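Long-range contacts in beta-N-acetylhexosaminidase (Mycobacterium smegmatis, PDB 4YYF), which probably hydrolyses terminal non-reducing N-acetyl-D-hexosamine residues in N-acetyl-beta-D-hexosaminides, as a glycoside hydrolase of family 3: residues A[46-51]-A[66-70]; A[236-240]-A[278-283]; A[283-287]-A[354-358]. The protein carries 1 engineered substitution. All coordinates share one frame; numbering follows the deposited sequence.

How the contacts relate
Each contact involves chain that leads into a barrel strand: 49-52 and 70-73 in contact 1, 287-289 in contacts 2 and 3. Contact 1 is buried, and backbone hydrogen bonds join the starts of its two parallel strands. Contacts 2 and 3 are partly buried, with exposed residues at their margins. Contact 2, on the opposite side of the chain's centre from contact 1, packs a loop against the end of helix 234-239 through hydroxyls, rings and a water. Contact 3 continues along that loop, sharing Phe283, and ties it to helix 345-357 through an arginine and a leucine. Its Asn355 also packs on Gln47 and Leu48 of contact 1, whereas contacts 1 and 2 do not touch.

Contact 1 of 3, residues A[46-51]-A[66-70]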
ATOM      1  N   ALA A  46       7.489   8.216  12.735  1.00 16.29           N
ATOM      2  CA  ALA A  46       7.334   8.838  11.418  1.00 15.56           C
ATOM      3  C   ALA A  46       7.704   7.868  10.298  1.00 16.18           C
ATOM      4  O   ALA A  46       7.205   7.974   9.175  1.00 16.62           O
ATOM      5  CB  ALA A  46       8.162  10.136  11.319  1.00 16.53           C
ATOM      6  N   GLN A  47       8.568   6.904  10.602  1.00 14.94           N
ATOM      7  CA  GLN A  47       8.964   5.932   9.594  1.00 15.26           C
ATOM      8  C   GLN A  47       7.806   4.999   9.201  1.00 17.84           C
ATOM      9  O   GLN A  47       7.854   4.333   8.164  1.00 18.81           O
ATOM     10  CB  GLN A  47      10.176   5.141  10.105  1.00 19.67           C
ATOM     11  CG  GLN A  47      10.736   4.152   9.117  1.00 26.86           C
ATOM     12  CD  GLN A  47      11.223   4.797   7.834  1.00 28.11           C
ATOM     13  OE1 GLN A  47      11.060   4.219   6.741  1.00 23.01           O
ATOM     14  NE2 GLN A  47      11.840   5.992   7.952  1.00 18.93           N
ATOM     15  N   LEU A  48       6.759   4.971  10.021  1.00 16.71           N
ATOM     16  CA  LEU A  48       5.612   4.096   9.783  1.00 14.43           C
ATOM     17  C   LEU A  48       4.503   4.778   8.973  1.00 16.53           C
ATOM     18  O   LEU A  48       3.418   4.209   8.805  1.00 17.91           O
ATOM     19  CB  LEU A  48       5.023   3.624  11.120  1.00 14.19           C
ATOM     20  CG  LEU A  48       6.031   3.036  12.104  1.00 17.81           C
ATOM     21  CD1 LEU A  48       5.349   2.521  13.373  1.00 19.92           C
ATOM     22  CD2 LEU A  48       6.864   1.934  11.440  1.00 16.12           C
ATOM     23  N   LEU A  49       4.758   6.002   8.509  1.00 12.81           N
ATOM     24  CA  LEU A  49       3.745   6.799   7.817  1.00 14.56           C
ATOM     25  C   LEU A  49       4.120   7.012   6.356  1.00 16.36           C
ATOM     26  O   LEU A  49       5.291   7.227   6.035  1.00 16.68           O
ATOM     27  CB  LEU A  49       3.588   8.174   8.489  1.00 14.81           C
ATOM     28  CG  LEU A  49       3.468   8.210  10.018  1.00 15.85           C
ATOM     29  CD1 LEU A  49       3.373   9.647  10.508  1.00 16.41           C
ATOM     30  CD2 LEU A  49       2.272   7.386  10.487  1.00 14.26           C
ATOM     31  N   THR A  50       3.128   6.956   5.470  1.00 14.94           N
ATOM     32  CA  THR A  50       3.327   7.363   4.075  1.00 13.34           C
ATOM     33  C   THR A  50       2.281   8.416   3.759  1.00 12.89           C
ATOM     34  O   THR A  50       1.091   8.203   4.011  1.00 12.78           O
ATOM     35  CB  THR A  50       3.182   6.180   3.104  1.00 12.92           C
ATOM     36  OG1 THR A  50       4.163   5.179   3.428  1.00 14.33           O
ATOM     37  CG2 THR A  50       3.407   6.649   1.656  1.00 13.19           C
ATOM     38  N   VAL A  51       2.712   9.565   3.242  1.00 13.31           N
ATOM     39  CA  VAL A  51       1.782  10.674   3.067  1.00 14.32           C
ATOM     40  C   VAL A  51       1.816  11.249   1.658  1.00 12.56           C
ATOM     41  O   VAL A  51       2.885  11.425   1.069  1.00 14.22           O
ATOM     42  CB  VAL A  51       2.025  11.806   4.108  1.00 17.61           C
ATOM     43  CG1 VAL A  51       1.637  11.333   5.500  1.00 18.21           C
ATOM     44  CG2 VAL A  51       3.490  12.276   4.077  1.00 13.07           C
ATOM     45  N   HIS A  66       9.699  16.367   9.485  1.00 15.36           N
ATOM     46  CA  HIS A  66       9.093  15.284  10.242  1.00 17.38           C
ATOM     47  C   HIS A  66       9.695  13.914   9.982  1.00 15.74           C
ATOM     48  O   HIS A  66       9.398  12.977  10.709  1.00 16.42           O
ATOM     49  CB  HIS A  66       7.574  15.258   9.994  1.00 14.91           C
ATOM     50  CG  HIS A  66       6.905  16.542  10.344  1.00 17.31           C
ATOM     51  ND1 HIS A  66       6.678  16.925  11.657  1.00 22.47           N
ATOM     52  CD2 HIS A  66       6.436  17.557   9.579  1.00 18.69           C
ATOM     53  CE1 HIS A  66       6.104  18.109  11.676  1.00 24.42           C
ATOM     54  NE2 HIS A  66       5.941  18.520  10.426  1.00 23.15           N
ATOM     55  N   HIS A  67      10.527  13.786   8.953  1.00 16.44           N
ATOM     56  CA  HIS A  67      11.201  12.501   8.681  1.00 14.41           C
ATOM     57  C   HIS A  67      10.221  11.365   8.407  1.00 15.53           C
ATOM     58  O   HIS A  67      10.468  10.211   8.802  1.00 15.88           O
ATOM     59  CB  HIS A  67      12.113  12.108   9.834  1.00 15.93           C
ATOM     60  CG  HIS A  67      13.110  13.159  10.185  1.00 23.73           C
ATOM     61  ND1 HIS A  67      13.978  13.697   9.256  1.00 25.80           N
ATOM     62  CD2 HIS A  67      13.377  13.789  11.354  1.00 31.20           C
ATOM     63  CE1 HIS A  67      14.735  14.608   9.841  1.00 30.94           C
ATOM     64  NE2 HIS A  67      14.388  14.686  11.112  1.00 32.86           N
ATOM     65  N   VAL A  68       9.124  11.679   7.725  1.00 15.71           N
ATOM     66  CA  VAL A  68       8.184  10.634   7.308  1.00 15.50           C
ATOM     67  C   VAL A  68       8.894   9.628   6.402  1.00 17.71           C
ATOM     68  O   VAL A  68       9.766   9.995   5.586  1.00 15.49           O
ATOM     69  CB  VAL A  68       6.916  11.194   6.614  1.00 12.05           C
ATOM     70  CG1 VAL A  68       6.066  11.997   7.593  1.00 13.52           C
ATOM     71  CG2 VAL A  68       7.277  12.035   5.377  1.00 13.12           C
ATOM     72  N   GLY A  69       8.551   8.354   6.560  1.00 13.80           N
ATOM     73  CA  GLY A  69       9.252   7.302   5.842  1.00 12.57           C
ATOM     74  C   GLY A  69       8.916   7.288   4.364  1.00 15.13           C
ATOM     75  O   GLY A  69       9.724   6.866   3.532  1.00 12.91           O
ATOM     76  N   GLY A  70       7.719   7.746   4.022  1.00 13.52           N
ATOM     77  CA  GLY A  70       7.307   7.673   2.632  1.00 13.25           C
ATOM     78  C   GLY A  70       6.456   8.840   2.205  1.00 12.12           C
ATOM     79  O   GLY A  70       5.738   9.433   3.012  1.00 12.86           O
TER
HETATM   80  O   HOH W   1      11.753   8.281  10.096  1.00 25.88           O
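The parallel bridge between Thr50 and Gly70 (CA to CA 4.2 Å) is where two strands of a right-handed beta-alpha-beta unit first meet, at the start of the barrel of this family 3 hydrolase. Strand 49-52 leads through helix 56-66 into strand 70-73, and the two run side by side. Val51 N donates to Gly70 O at 3.0 Å in a fairly straight bond, 159° at the hydrogen. On the other flank of the bridge Gly70 N makes a weak bond to Leu49 O.

Ahead of the bridge, a type I turn from Ala46 to Leu49 receives the incoming loop. Its carbonyl Ala46 O is gripped from opposite faces of its plane, by Leu49 N of the same turn at 3.2 Å and by Gly69 N at 3.0 Å. The CB of Ala46 presses on His66 O at 3.2 Å and also meets His67 O, just where the chain leaves helix 56-66.

The side chain of Gln47 sets off away from 66-70, but its end comes back: with its chain bent at chi2 (61°), the amide lies against Gly69, NE2 3.6 Å from the CA of Gly69. One water accepts from this NE2 and donates to His67 O, while Gln47 OE1 is held by Lys359, which also bonds Gly69 O. Nearer the strands, the CG2 methyls of Val51 and Val68 touch at 4.0 Å, their side chains crossing at about a right angle.

Thr50 OG1 is hydrogen-bonded to Asn318 beside strand 319-321, which pairs with strand 49-52. Helix 327-340 packs against Leu49, Val51 and His66, helix 345-357 against Gln47 and Leu48, and Gly69 is bonded through its backbone to Ala100 at the start of strand 100-107.

Contact 2 of 3, residues A[236-240]-A[278-283]; sequences YRTLT and YGGPGF
Tyr278 and Thr240 meet where the glycine-rich loop leading from helix 267-275 into barrel strand 287-289 packs on the end of helix 234-239, ahead of strand 246-249. With CG of Tyr278 placed between its own backbone N and carbonyl carbon (chi1 71°), the ring folds back over its own loop, so that Gly280 N sits over the centre of one face, 3.5 Å above the plane. The ring edge turns to the helix, with CE2 of Tyr278 3.7 Å from CB of Tyr236 and Arg237 N near the ring plane.

The hydroxyl of Tyr278 donates to Pro281 O (2.8 Å), and that of Thr240 to Tyr236 O one helical turn back (3.0 Å). The two oxygens, Tyr278 OH and Thr240 OG1, are 2.8 Å apart. Phe283 brings the edge of its ring to Thr240 O, with CE1 3.6 Å away, while Pro281 CD lies against Arg237 O. In the conformer described, one of two modelled, Arg237 runs extended along the loop, its CG 3.6 Å from Gly279 O.

Each hydroxyl thus donates to a carbonyl of its own segment, which helps to hold the Tyr278 ring and the Thr240 side chain in place, and a water bridges the segments by donating to Thr240 OG1 and Pro281 O. The chemistry is mixed, for the contact also buries Arg237 NE and Tyr278 O without a partner in the model.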
ATOM      1  N   TYR A 236      -3.256 -14.675  -2.960  1.00 15.62           N
ATOM      2  CA  TYR A 236      -2.277 -14.413  -1.904  1.00 19.95           C
ATOM      3  C   TYR A 236      -1.485 -15.658  -1.501  1.00 22.95           C
ATOM      4  O   TYR A 236      -0.340 -15.550  -1.073  1.00 22.51           O
ATOM      5  CB  TYR A 236      -2.952 -13.810  -0.665  1.00 19.52           C
ATOM      6  CG  TYR A 236      -3.560 -12.445  -0.903  1.00 17.63           C
ATOM      7  CD1 TYR A 236      -2.796 -11.292  -0.788  1.00 19.27           C
ATOM      8  CD2 TYR A 236      -4.904 -12.308  -1.244  1.00 18.26           C
ATOM      9  CE1 TYR A 236      -3.350 -10.036  -1.005  1.00 17.48           C
ATOM     10  CE2 TYR A 236      -5.465 -11.051  -1.470  1.00 17.32           C
ATOM     11  CZ  TYR A 236      -4.679  -9.925  -1.343  1.00 19.17           C
ATOM     12  OH  TYR A 236      -5.231  -8.673  -1.558  1.00 19.07           O
ATOM     13  N   ARG A 237      -2.094 -16.833  -1.643  0.59 22.59           N
ATOM     14  CA  ARG A 237      -1.450 -18.076  -1.215  0.59 24.03           C
ATOM     15  C   ARG A 237      -0.103 -18.304  -1.875  0.59 25.01           C
ATOM     16  O   ARG A 237       0.805 -18.829  -1.251  0.59 25.75           O
ATOM     17  CB  ARG A 237      -2.329 -19.287  -1.500  0.59 24.57           C
ATOM     18  CG  ARG A 237      -3.659 -19.329  -0.781  0.59 28.97           C
ATOM     19  CD  ARG A 237      -4.429 -20.517  -1.325  0.59 32.87           C
ATOM     20  NE  ARG A 237      -5.798 -20.631  -0.829  0.59 38.50           N
ATOM     21  CZ  ARG A 237      -6.666 -21.537  -1.275  0.59 36.06           C
ATOM     22  NH1 ARG A 237      -7.894 -21.593  -0.777  0.59 36.29           N
ATOM     23  NH2 ARG A 237      -6.302 -22.389  -2.224  0.59 30.18           N
ATOM     24  N   THR A 238       0.026 -17.929  -3.144  1.00 20.59           N
ATOM     25  CA  THR A 238       1.314 -18.069  -3.817  1.00 22.81           C
ATOM     26  C   THR A 238       2.074 -16.748  -3.946  1.00 19.69           C
ATOM     27  O   THR A 238       3.297 -16.736  -3.895  1.00 21.01           O
ATOM     28  CB  THR A 238       1.206 -18.754  -5.191  1.00 31.12           C
ATOM     29  OG1 THR A 238       0.347 -17.994  -6.031  1.00 33.52           O
ATOM     30  CG2 THR A 238       0.642 -20.159  -5.048  1.00 33.96           C
ATOM     31  N   LEU A 239       1.360 -15.641  -4.103  1.00 14.90           N
ATOM     32  CA  LEU A 239       2.012 -14.382  -4.448  1.00 18.96           C
ATOM     33  C   LEU A 239       2.716 -13.708  -3.268  1.00 17.47           C
ATOM     34  O   LEU A 239       3.677 -12.978  -3.464  1.00 16.75           O
ATOM     35  CB  LEU A 239       1.025 -13.416  -5.112  1.00 15.91           C
ATOM     36  CG  LEU A 239       0.451 -13.917  -6.437  1.00 17.81           C
ATOM     37  CD1 LEU A 239      -0.339 -12.830  -7.144  1.00 16.25           C
ATOM     38  CD2 LEU A 239       1.583 -14.427  -7.331  1.00 20.52           C
ATOM     39  N   THR A 240       2.247 -13.949  -2.047  1.00 17.40           N
ATOM     40  CA  THR A 240       2.908 -13.354  -0.877  1.00 18.48           C
ATOM     41  C   THR A 240       4.271 -13.971  -0.594  1.00 20.03           C
ATOM     42  O   THR A 240       5.084 -13.380   0.123  1.00 18.94           O
ATOM     43  CB  THR A 240       2.053 -13.441   0.400  1.00 17.88           C
ATOM     44  OG1 THR A 240       1.860 -14.809   0.759  1.00 20.64           O
ATOM     45  CG2 THR A 240       0.704 -12.803   0.180  1.00 19.44           C
ATOM     46  N   TYR A 278      -4.930 -17.395   6.281  1.00 22.88           N
ATOM     47  CA  TYR A 278      -5.594 -17.102   5.016  1.00 27.23           C
ATOM     48  C   TYR A 278      -5.405 -18.240   4.006  1.00 32.94           C
ATOM     49  O   TYR A 278      -5.967 -18.197   2.910  1.00 36.92           O
ATOM     50  CB  TYR A 278      -5.092 -15.777   4.429  1.00 23.66           C
ATOM     51  CG  TYR A 278      -3.684 -15.867   3.910  1.00 22.63           C
ATOM     52  CD1 TYR A 278      -2.603 -15.780   4.774  1.00 23.78           C
ATOM     53  CD2 TYR A 278      -3.435 -16.047   2.554  1.00 20.69           C
ATOM     54  CE1 TYR A 278      -1.317 -15.868   4.316  1.00 19.51           C
ATOM     55  CE2 TYR A 278      -2.148 -16.134   2.083  1.00 16.75           C
ATOM     56  CZ  TYR A 278      -1.098 -16.048   2.967  1.00 21.85           C
ATOM     57  OH  TYR A 278       0.188 -16.142   2.497  1.00 27.84           O
ATOM     58  N   GLY A 279      -4.600 -19.241   4.362  1.00 29.90           N
ATOM     59  CA  GLY A 279      -4.420 -20.404   3.505  1.00 30.71           C
ATOM     60  C   GLY A 279      -3.071 -20.483   2.811  1.00 32.31           C
ATOM     61  O   GLY A 279      -2.800 -21.421   2.065  1.00 36.92           O
ATOM     62  N   GLY A 280      -2.221 -19.494   3.054  1.00 22.78           N
ATOM     63  CA  GLY A 280      -0.885 -19.476   2.497  1.00 24.57           C
ATOM     64  C   GLY A 280       0.082 -19.389   3.654  1.00 23.31           C
ATOM     65  O   GLY A 280      -0.343 -19.309   4.800  1.00 28.21           O
ATOM     66  N   PRO A 281       1.385 -19.426   3.371  1.00 28.81           N
ATOM     67  CA  PRO A 281       2.363 -19.307   4.454  1.00 28.53           C
ATOM     68  C   PRO A 281       2.229 -17.955   5.148  1.00 24.76           C
ATOM     69  O   PRO A 281       1.934 -16.962   4.478  1.00 22.03           O
ATOM     70  CB  PRO A 281       3.707 -19.400   3.722  1.00 29.13           C
ATOM     71  CG  PRO A 281       3.387 -19.052   2.288  1.00 36.87           C
ATOM     72  CD  PRO A 281       2.022 -19.593   2.056  1.00 31.95           C
ATOM     73  N   GLY A 282       2.434 -17.923   6.466  1.00 18.70           N
ATOM     74  CA  GLY A 282       2.339 -16.687   7.227  1.00 19.80           C
ATOM     75  C   GLY A 282       3.261 -15.626   6.648  1.00 21.93           C
ATOM     76  O   GLY A 282       4.433 -15.898   6.371  1.00 25.71           O
ATOM     77  N   PHE A 283       2.736 -14.418   6.469  1.00 16.94           N
ATOM     78  CA  PHE A 283       3.458 -13.359   5.769  1.00 14.46           C
ATOM     79  C   PHE A 283       4.205 -12.469   6.748  1.00 18.44           C
ATOM     80  O   PHE A 283       3.608 -11.925   7.680  1.00 19.66           O
ATOM     81  CB  PHE A 283       2.469 -12.525   4.940  1.00 14.20           C
ATOM     82  CG  PHE A 283       3.110 -11.400   4.169  1.00 17.47           C
ATOM     83  CD1 PHE A 283       4.043 -11.666   3.171  1.00 17.30           C
ATOM     84  CD2 PHE A 283       2.759 -10.082   4.422  1.00 18.83           C
ATOM     85  CE1 PHE A 283       4.626 -10.631   2.444  1.00 16.28           C
ATOM     86  CE2 PHE A 283       3.337  -9.036   3.705  1.00 16.42           C
ATOM     87  CZ  PHE A 283       4.267  -9.313   2.711  1.00 15.42           C
TER
HETATM   88  O   HOH W   2       3.790 -15.455   2.844  1.00 27.13           O

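Contact 3 of 3, residues A[283-287]-A[354-358]; sequences FGGLV and RNAAV
Arg354 crosses from helix 345-357 to the loop 283-286, and its CB already rests on Leu286, 3.9 Å from CD1. CG lies anti to the carbonyl carbon (chi1 -67°) and the chain stays extended as far as NE, which carries it along the backbone of two glycines. CG comes within 3.9 Å of Gly284 O. The next carbon, CD, sits equally close to two carbonyl oxygens, Gly284 O and Gly285 O, at 3.5 Å each. NE then donates to Gly284 O at 3.0 Å, a bent bond of 136° at the hydrogen, with the nitrogen 51° out of the carbonyl plane.

This loop is the run-in to strand 287-289 of the family 3 barrel, and helix 345-357 packs against it. At the arginine tip NH1 forms a salt bridge with Asp317, whose carboxylate also accepts from Val287 N. Arg274 brings its like charge close to the same NH1, a proximity that Asp317 probably eases; Arg274 NH1 itself donates to Phe283 O and Gly285 O. The sodium ion held by Ala347 and Ser351 of the same helix lies about 5 Å from the Arg354 side chain.

The end of Leu286 reaches the helix. Its CD1 abuts the amide of Asn355, 3.6 Å from OD1, the two side chains crossing at about a right angle. That amide is fixed by Ser351, Asp317 and Asn318. The other methyl, CD2, meets CG2 of Val358 at 4.0 Å.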
ATOM      1  N   PHE A 283       2.736 -14.418   6.469  1.00 16.94           N
ATOM      2  CA  PHE A 283       3.458 -13.359   5.769  1.00 14.46           C
ATOM      3  C   PHE A 283       4.205 -12.469   6.748  1.00 18.44           C
ATOM      4  O   PHE A 283       3.608 -11.925   7.680  1.00 19.66           O
ATOM      5  CB  PHE A 283       2.469 -12.525   4.940  1.00 14.20           C
ATOM      6  CG  PHE A 283       3.110 -11.400   4.169  1.00 17.47           C
ATOM      7  CD1 PHE A 283       4.043 -11.666   3.171  1.00 17.30           C
ATOM      8  CD2 PHE A 283       2.759 -10.082   4.422  1.00 18.83           C
ATOM      9  CE1 PHE A 283       4.626 -10.631   2.444  1.00 16.28           C
ATOM     10  CE2 PHE A 283       3.337  -9.036   3.705  1.00 16.42           C
ATOM     11  CZ  PHE A 283       4.267  -9.313   2.711  1.00 15.42           C
ATOM     12  N   GLY A 284       5.509 -12.310   6.527  1.00 20.22           N
ATOM     13  CA  GLY A 284       6.345 -11.534   7.426  1.00 13.79           C
ATOM     14  C   GLY A 284       6.805 -10.207   6.842  1.00 15.56           C
ATOM     15  O   GLY A 284       7.550  -9.477   7.483  1.00 18.80           O
ATOM     16  N   GLY A 285       6.354  -9.885   5.634  1.00 15.77           N
ATOM     17  CA  GLY A 285       6.755  -8.649   4.996  1.00 15.14           C
ATOM     18  C   GLY A 285       5.903  -7.443   5.346  1.00 14.16           C
ATOM     19  O   GLY A 285       5.104  -7.456   6.295  1.00 15.76           O
ATOM     20  N   LEU A 286       6.085  -6.388   4.561  1.00 14.34           N
ATOM     21  CA  LEU A 286       5.507  -5.089   4.838  1.00 14.58           C
ATOM     22  C   LEU A 286       4.025  -5.041   4.489  1.00 15.17           C
ATOM     23  O   LEU A 286       3.604  -5.490   3.419  1.00 15.46           O
ATOM     24  CB  LEU A 286       6.252  -4.028   4.026  1.00 16.54           C
ATOM     25  CG  LEU A 286       6.056  -2.571   4.430  1.00 19.52           C
ATOM     26  CD1 LEU A 286       6.611  -2.373   5.833  1.00 13.75           C
ATOM     27  CD2 LEU A 286       6.746  -1.641   3.426  1.00 17.52           C
ATOM     28  N   VAL A 287       3.228  -4.491   5.399  1.00 13.29           N
ATOM     29  CA  VAL A 287       1.787  -4.392   5.183  1.00 12.91           C
ATOM     30  C   VAL A 287       1.332  -2.935   5.280  1.00 16.64           C
ATOM     31  O   VAL A 287       1.496  -2.301   6.328  1.00 16.64           O
ATOM     32  CB  VAL A 287       1.003  -5.263   6.193  1.00 14.86           C
ATOM     33  CG1 VAL A 287      -0.484  -5.154   5.928  1.00 12.94           C
ATOM     34  CG2 VAL A 287       1.430  -6.732   6.088  1.00 12.34           C
ATOM     35  N   ARG A 354      10.496  -3.832   9.504  1.00 11.33           N
ATOM     36  CA  ARG A 354       9.949  -4.233   8.205  1.00 14.10           C
ATOM     37  C   ARG A 354      10.049  -3.129   7.178  1.00 16.29           C
ATOM     38  O   ARG A 354      10.282  -3.397   6.004  1.00 16.64           O
ATOM     39  CB  ARG A 354       8.489  -4.684   8.333  1.00 11.79           C
ATOM     40  CG  ARG A 354       8.348  -5.975   9.119  1.00 17.90           C
ATOM     41  CD  ARG A 354       6.935  -6.475   9.078  1.00 13.46           C
ATOM     42  NE  ARG A 354       6.774  -7.728   9.810  1.00 15.38           N
ATOM     43  CZ  ARG A 354       6.049  -7.853  10.916  1.00 18.87           C
ATOM     44  NH1 ARG A 354       5.418  -6.792  11.401  1.00 16.54           N
ATOM     45  NH2 ARG A 354       5.951  -9.036  11.523  1.00 16.22           N
ATOM     46  N   ASN A 355       9.832  -1.891   7.609  1.00 15.56           N
ATOM     47  CA  ASN A 355       9.968  -0.744   6.715  1.00 16.44           C
ATOM     48  C   ASN A 355      11.408  -0.549   6.295  1.00 16.75           C
ATOM     49  O   ASN A 355      11.673  -0.195   5.147  1.00 19.15           O
ATOM     50  CB  ASN A 355       9.466   0.546   7.371  1.00 13.49           C
ATOM     51  CG  ASN A 355       7.980   0.726   7.223  1.00 17.03           C
ATOM     52  OD1 ASN A 355       7.499   1.066   6.140  1.00 17.00           O
ATOM     53  ND2 ASN A 355       7.233   0.518   8.316  1.00 13.40           N
ATOM     54  N   ALA A 356      12.342  -0.771   7.224  1.00 15.22           N
ATOM     55  CA  ALA A 356      13.761  -0.633   6.894  1.00 17.59           C
ATOM     56  C   ALA A 356      14.223  -1.743   5.968  1.00 19.74           C
ATOM     57  O   ALA A 356      15.096  -1.529   5.125  1.00 17.59           O
ATOM     58  CB  ALA A 356      14.634  -0.595   8.169  1.00 13.58           C
ATOM     59  N   ALA A 357      13.648  -2.935   6.127  1.00 21.31           N
ATOM     60  CA  ALA A 357      14.123  -4.109   5.387  1.00 19.71           C
ATOM     61  C   ALA A 357      13.949  -3.968   3.871  1.00 19.28           C
ATOM     62  O   ALA A 357      14.680  -4.584   3.092  1.00 20.07           O
ATOM     63  CB  ALA A 357      13.460  -5.383   5.896  1.00 20.50           C
ATOM     64  N   VAL A 358      12.995  -3.156   3.434  1.00 16.88           N
ATOM     65  CA  VAL A 358      12.846  -2.965   1.996  1.00 18.33           C
ATOM     66  C   VAL A 358      13.578  -1.735   1.463  1.00 20.48           C
ATOM     67  O   VAL A 358      13.405  -1.373   0.304  1.00 23.87           O
ATOM     68  CB  VAL A 358      11.374  -2.948   1.565  1.00 22.02           C
ATOM     69  CG1 VAL A 358      10.763  -4.319   1.790  1.00 23.97           C
ATOM     70  CG2 VAL A 358      10.599  -1.884   2.344  1.00 25.87           C
TER